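Long-range contact in arylalkylamine N-Acetyltransferase 2 (Aedes aegypti, PDB 4FD5), which probably transfers acyl groups from acyl-CoA to the amines of arylalkylamines, such as the acetyl group of acetyl-CoA to dopamine: residues Val166-Gln177 and Pro210-Ile221. Sequence-based numbering, arbitrary orientation.
Sequences VMKTDATGAFSQ and PHEKLKIMCKVI
The Q177 amide bridges strands 166-171 and 213-220 where their ladder ends: NE2 gives one hydrogen to K213 O (2.8 Å) and the other to A171 O (2.9 Å). CG lies opposite the carbonyl carbon (chi1 -72°) and the chain extends beyond it, carrying the amide back to the strand end. Both acceptors lie in the amide plane, although NE2 stands above the plane of each carbonyl. A171 O is thus gripped twice, since K215 N reaches it from the opposite face in a nearly straight bond (175°). The extended K215 side chain crosses that of Q177 at about a right angle, its CD 3.8 Å from Q177 CD, while two waters give hydrogens to OE1 and link it to K213 N and K215 NZ. Nearby, H211 ND1 accepts from A174 N (3.0 Å) in the ring plane, occupying an N-H of the first turn of helix 174-182. On the sheet face of K168 and D170, I216 CG2 packs 3.5 Å from D170 OD1, which is salt-bridged to K168 NZ. Six backbone bonds, that of K215 N included, join the antiparallel strands. Strand 166-171 is parallel to its other neighbour, 129-138, so the pair sits inside the mixed sheet of the GNAT acetyltransferase fold.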
loop_
_atom_site.group_PDB
_atom_site.type_symbol
_atom_site.label_atom_id
_atom_site.label_comp_id
_atom_site.label_asym_id
_atom_site.label_seq_id
_atom_site.Cartn_x
_atom_site.Cartn_y
_atom_site.Cartn_z
ATOM N N VAL A 166 -12.499 6.904 -8.433
ATOM C CA VAL A 166 -11.836 7.265 -7.180
ATOM C C VAL A 166 -10.656 6.349 -6.884
ATOM O O VAL A 166 -10.753 5.123 -7.002
ATOM C CB VAL A 166 -12.816 7.252 -6.005
ATOM C CG1 VAL A 166 -12.078 7.492 -4.682
ATOM C CG2 VAL A 166 -13.902 8.309 -6.209
ATOM N N MET A 167 -9.541 6.954 -6.485
ATOM C CA MET A 167 -8.391 6.194 -6.009
ATOM C C MET A 167 -8.137 6.511 -4.544
ATOM O O MET A 167 -8.448 7.606 -4.080
ATOM C CB MET A 167 -7.136 6.546 -6.806
ATOM C CG MET A 167 -7.233 6.352 -8.320
ATOM S SD MET A 167 -5.728 6.869 -9.158
ATOM C CE MET A 167 -4.673 5.435 -8.931
ATOM N N LYS A 168 -7.538 5.555 -3.840
ATOM C CA LYS A 168 -7.357 5.662 -2.391
ATOM C C LYS A 168 -6.027 5.042 -2.026
ATOM O O LYS A 168 -5.610 4.077 -2.656
ATOM C CB LYS A 168 -8.495 4.898 -1.693
ATOM C CG LYS A 168 -8.350 4.681 -0.185
ATOM C CD LYS A 168 -9.491 3.787 0.321
ATOM C CE LYS A 168 -9.510 3.670 1.848
ATOM N NZ LYS A 168 -8.503 2.702 2.349
ATOM N N THR A 169 -5.347 5.585 -1.018
ATOM C CA THR A 169 -4.177 4.901 -0.480
ATOM C C THR A 169 -4.081 5.137 1.027
ATOM O O THR A 169 -4.359 6.238 1.506
ATOM C CB THR A 169 -2.869 5.324 -1.202
ATOM O OG1 THR A 169 -1.794 4.453 -0.830
ATOM C CG2 THR A 169 -2.486 6.755 -0.845
ATOM N N ASP A 170 -3.701 4.099 1.770
ATOM C CA ASP A 170 -3.487 4.234 3.201
ATOM C C ASP A 170 -1.975 4.315 3.389
ATOM O O ASP A 170 -1.289 3.301 3.526
ATOM C CB ASP A 170 -4.107 3.048 3.963
ATOM C CG ASP A 170 -5.621 2.918 3.733
ATOM O OD1 ASP A 170 -6.226 3.817 3.096
ATOM O OD2 ASP A 170 -6.204 1.902 4.171
ATOM N N ALA A 171 -1.473 5.545 3.363
ATOM C CA ALA A 171 -0.067 5.827 3.247
ATOM C C ALA A 171 0.544 5.925 4.625
ATOM O O ALA A 171 0.238 6.842 5.383
ATOM C CB ALA A 171 0.137 7.119 2.492
ATOM N N THR A 172 1.393 4.958 4.945
ATOM C CA THR A 172 1.980 4.882 6.279
ATOM C C THR A 172 3.273 5.657 6.379
ATOM O O THR A 172 3.722 5.951 7.486
ATOM C CB THR A 172 2.269 3.421 6.673
ATOM O OG1 THR A 172 3.191 2.849 5.733
ATOM C CG2 THR A 172 0.983 2.612 6.673
ATOM N N GLY A 173 3.875 5.965 5.232
ATOM C CA GLY A 173 5.188 6.592 5.207
ATOM C C GLY A 173 5.228 7.955 4.535
ATOM O O GLY A 173 4.416 8.260 3.654
ATOM N N ALA A 174 6.210 8.757 4.932
ATOM C CA ALA A 174 6.345 10.122 4.436
ATOM C C ALA A 174 6.646 10.243 2.939
ATOM O O ALA A 174 6.201 11.193 2.287
ATOM C CB ALA A 174 7.411 10.869 5.244
ATOM N N PHE A 175 7.407 9.301 2.392
ATOM C CA PHE A 175 7.818 9.422 1.003
ATOM C C PHE A 175 6.632 9.197 0.067
ATOM O O PHE A 175 6.417 9.972 -0.877
ATOM C CB PHE A 175 8.978 8.475 0.677
ATOM C CG PHE A 175 10.217 8.738 1.496
ATOM C CD1 PHE A 175 11.073 9.785 1.167
ATOM C CD2 PHE A 175 10.523 7.943 2.586
ATOM C CE1 PHE A 175 12.217 10.031 1.927
ATOM C CE2 PHE A 175 11.664 8.191 3.348
ATOM C CZ PHE A 175 12.502 9.230 3.010
ATOM N N SER A 176 5.851 8.150 0.344
ATOM C CA SER A 176 4.697 7.860 -0.502
ATOM C C SER A 176 3.636 8.954 -0.331
ATOM O O SER A 176 2.961 9.335 -1.288
ATOM C CB SER A 176 4.143 6.451 -0.246
ATOM O OG SER A 176 3.252 6.415 0.854
ATOM N N GLN A 177 3.514 9.473 0.885
ATOM C CA GLN A 177 2.631 10.618 1.116
ATOM C C GLN A 177 3.015 11.797 0.224
ATOM O O GLN A 177 2.147 12.413 -0.413
ATOM C CB GLN A 177 2.653 11.036 2.592
ATOM C CG GLN A 177 1.920 10.039 3.498
ATOM C CD GLN A 177 2.240 10.191 4.981
ATOM O OE1 GLN A 177 2.855 11.170 5.415
ATOM N NE2 GLN A 177 1.819 9.211 5.764
ATOM N N PRO A 210 11.851 9.617 8.644
ATOM C CA PRO A 210 10.994 10.801 8.772
ATOM C C PRO A 210 9.502 10.499 8.894
ATOM O O PRO A 210 8.684 11.395 8.689
ATOM C CB PRO A 210 11.223 11.504 7.437
ATOM C CG PRO A 210 11.355 10.361 6.478
ATOM C CD PRO A 210 12.099 9.281 7.228
ATOM N N HIS A 211 9.148 9.265 9.227
ATOM C CA HIS A 211 7.743 8.880 9.239
ATOM C C HIS A 211 7.087 9.414 10.489
ATOM O O HIS A 211 7.667 9.356 11.571
ATOM C CB HIS A 211 7.629 7.370 9.100
ATOM C CG HIS A 211 8.416 6.844 7.950
ATOM N ND1 HIS A 211 8.140 7.193 6.646
ATOM C CD2 HIS A 211 9.502 6.037 7.905
ATOM C CE1 HIS A 211 9.015 6.609 5.843
ATOM N NE2 HIS A 211 9.846 5.897 6.583
ATOM N N GLU A 212 5.903 9.991 10.325
ATOM C CA GLU A 212 5.250 10.694 11.415
ATOM C C GLU A 212 3.783 10.311 11.579
ATOM O O GLU A 212 3.281 10.186 12.701
ATOM C CB GLU A 212 5.365 12.195 11.174
ATOM C CG GLU A 212 5.376 13.027 12.426
ATOM C CD GLU A 212 5.921 14.417 12.166
ATOM O OE1 GLU A 212 6.973 14.759 12.746
ATOM O OE2 GLU A 212 5.296 15.159 11.378
ATOM N N LYS A 213 3.096 10.120 10.457
ATOM C CA LYS A 213 1.648 9.923 10.447
ATOM C C LYS A 213 1.222 8.825 9.499
ATOM O O LYS A 213 1.898 8.551 8.513
ATOM C CB LYS A 213 0.941 11.201 9.979
ATOM C CG LYS A 213 1.087 12.401 10.876
ATOM C CD LYS A 213 0.577 13.663 10.186
ATOM C CE LYS A 213 0.698 14.885 11.092
ATOM N NZ LYS A 213 0.040 16.068 10.490
ATOM N N LEU A 214 0.090 8.209 9.811
ATOM C CA LEU A 214 -0.640 7.398 8.842
ATOM C C LEU A 214 -1.682 8.324 8.227
ATOM O O LEU A 214 -2.449 8.956 8.957
ATOM C CB LEU A 214 -1.349 6.242 9.534
ATOM C CG LEU A 214 -2.488 5.570 8.762
ATOM C CD1 LEU A 214 -1.994 4.944 7.469
ATOM C CD2 LEU A 214 -3.132 4.515 9.632
ATOM N N LYS A 215 -1.707 8.430 6.898
ATOM C CA LYS A 215 -2.704 9.274 6.242
ATOM C C LYS A 215 -3.504 8.430 5.271
ATOM O O LYS A 215 -2.921 7.764 4.420
ATOM C CB LYS A 215 -2.045 10.423 5.479
ATOM C CG LYS A 215 -1.204 11.360 6.332
ATOM C CD LYS A 215 -0.707 12.555 5.512
ATOM C CE LYS A 215 0.124 13.497 6.378
ATOM N NZ LYS A 215 0.489 14.730 5.633
ATOM N N ILE A 216 -4.827 8.432 5.417
ATOM C CA ILE A 216 -5.701 7.879 4.387
ATOM C C ILE A 216 -6.042 8.998 3.406
ATOM O O ILE A 216 -6.627 10.037 3.797
ATOM C CB ILE A 216 -6.974 7.250 4.955
ATOM C CG1 ILE A 216 -6.614 6.080 5.872
ATOM C CG2 ILE A 216 -7.896 6.799 3.823
ATOM C CD1 ILE A 216 -7.826 5.428 6.511
ATOM N N MET A 217 -5.653 8.772 2.152
ATOM C CA MET A 217 -5.634 9.815 1.139
ATOM C C MET A 217 -6.402 9.351 -0.078
ATOM O O MET A 217 -6.438 8.157 -0.380
ATOM C CB MET A 217 -4.187 10.142 0.742
ATOM C CG MET A 217 -3.300 10.497 1.935
ATOM S SD MET A 217 -1.583 10.850 1.521
ATOM C CE MET A 217 -1.743 12.532 0.896
ATOM N N CYS A 218 -7.026 10.285 -0.781
ATOM C CA CYS A 218 -7.786 9.893 -1.963
ATOM C C CYS A 218 -7.798 10.942 -3.073
ATOM O O CYS A 218 -7.457 12.104 -2.864
ATOM C CB CYS A 218 -9.211 9.507 -1.574
ATOM S SG CYS A 218 -10.203 10.919 -1.077
ATOM N N LYS A 219 -8.178 10.510 -4.263
ATOM C CA LYS A 219 -8.225 11.405 -5.409
ATOM C C LYS A 219 -9.417 11.036 -6.274
ATOM O O LYS A 219 -9.606 9.865 -6.603
ATOM C CB LYS A 219 -6.937 11.290 -6.229
ATOM C CG LYS A 219 -6.852 12.272 -7.381
ATOM C CD LYS A 219 -5.606 12.083 -8.217
ATOM C CE LYS A 219 -5.574 13.165 -9.304
ATOM N NZ LYS A 219 -4.436 13.023 -10.236
ATOM N N VAL A 220 -10.223 12.031 -6.633
ATOM C CA VAL A 220 -11.249 11.825 -7.645
ATOM C C VAL A 220 -10.593 11.991 -9.011
ATOM O O VAL A 220 -9.986 13.034 -9.292
ATOM C CB VAL A 220 -12.413 12.818 -7.507
ATOM C CG1 VAL A 220 -13.400 12.612 -8.675
ATOM C CG2 VAL A 220 -13.107 12.620 -6.181
ATOM N N ILE A 221 -10.695 10.964 -9.850
ATOM C CA ILE A 221 -9.967 10.955 -11.118
ATOM C C ILE A 221 -10.862 11.103 -12.346
ATOM O O ILE A 221 -10.388 11.481 -13.417
ATOM C CB ILE A 221 -9.068 9.708 -11.260
ATOM C CG1 ILE A 221 -9.892 8.425 -11.175
ATOM C CG2 ILE A 221 -7.956 9.728 -10.203
ATOM C CD1 ILE A 221 -9.097 7.168 -11.591
HETATM O O HOH W 1 4.087 11.325 7.940
HETATM O O HOH W 2 3.388 13.715 4.906
#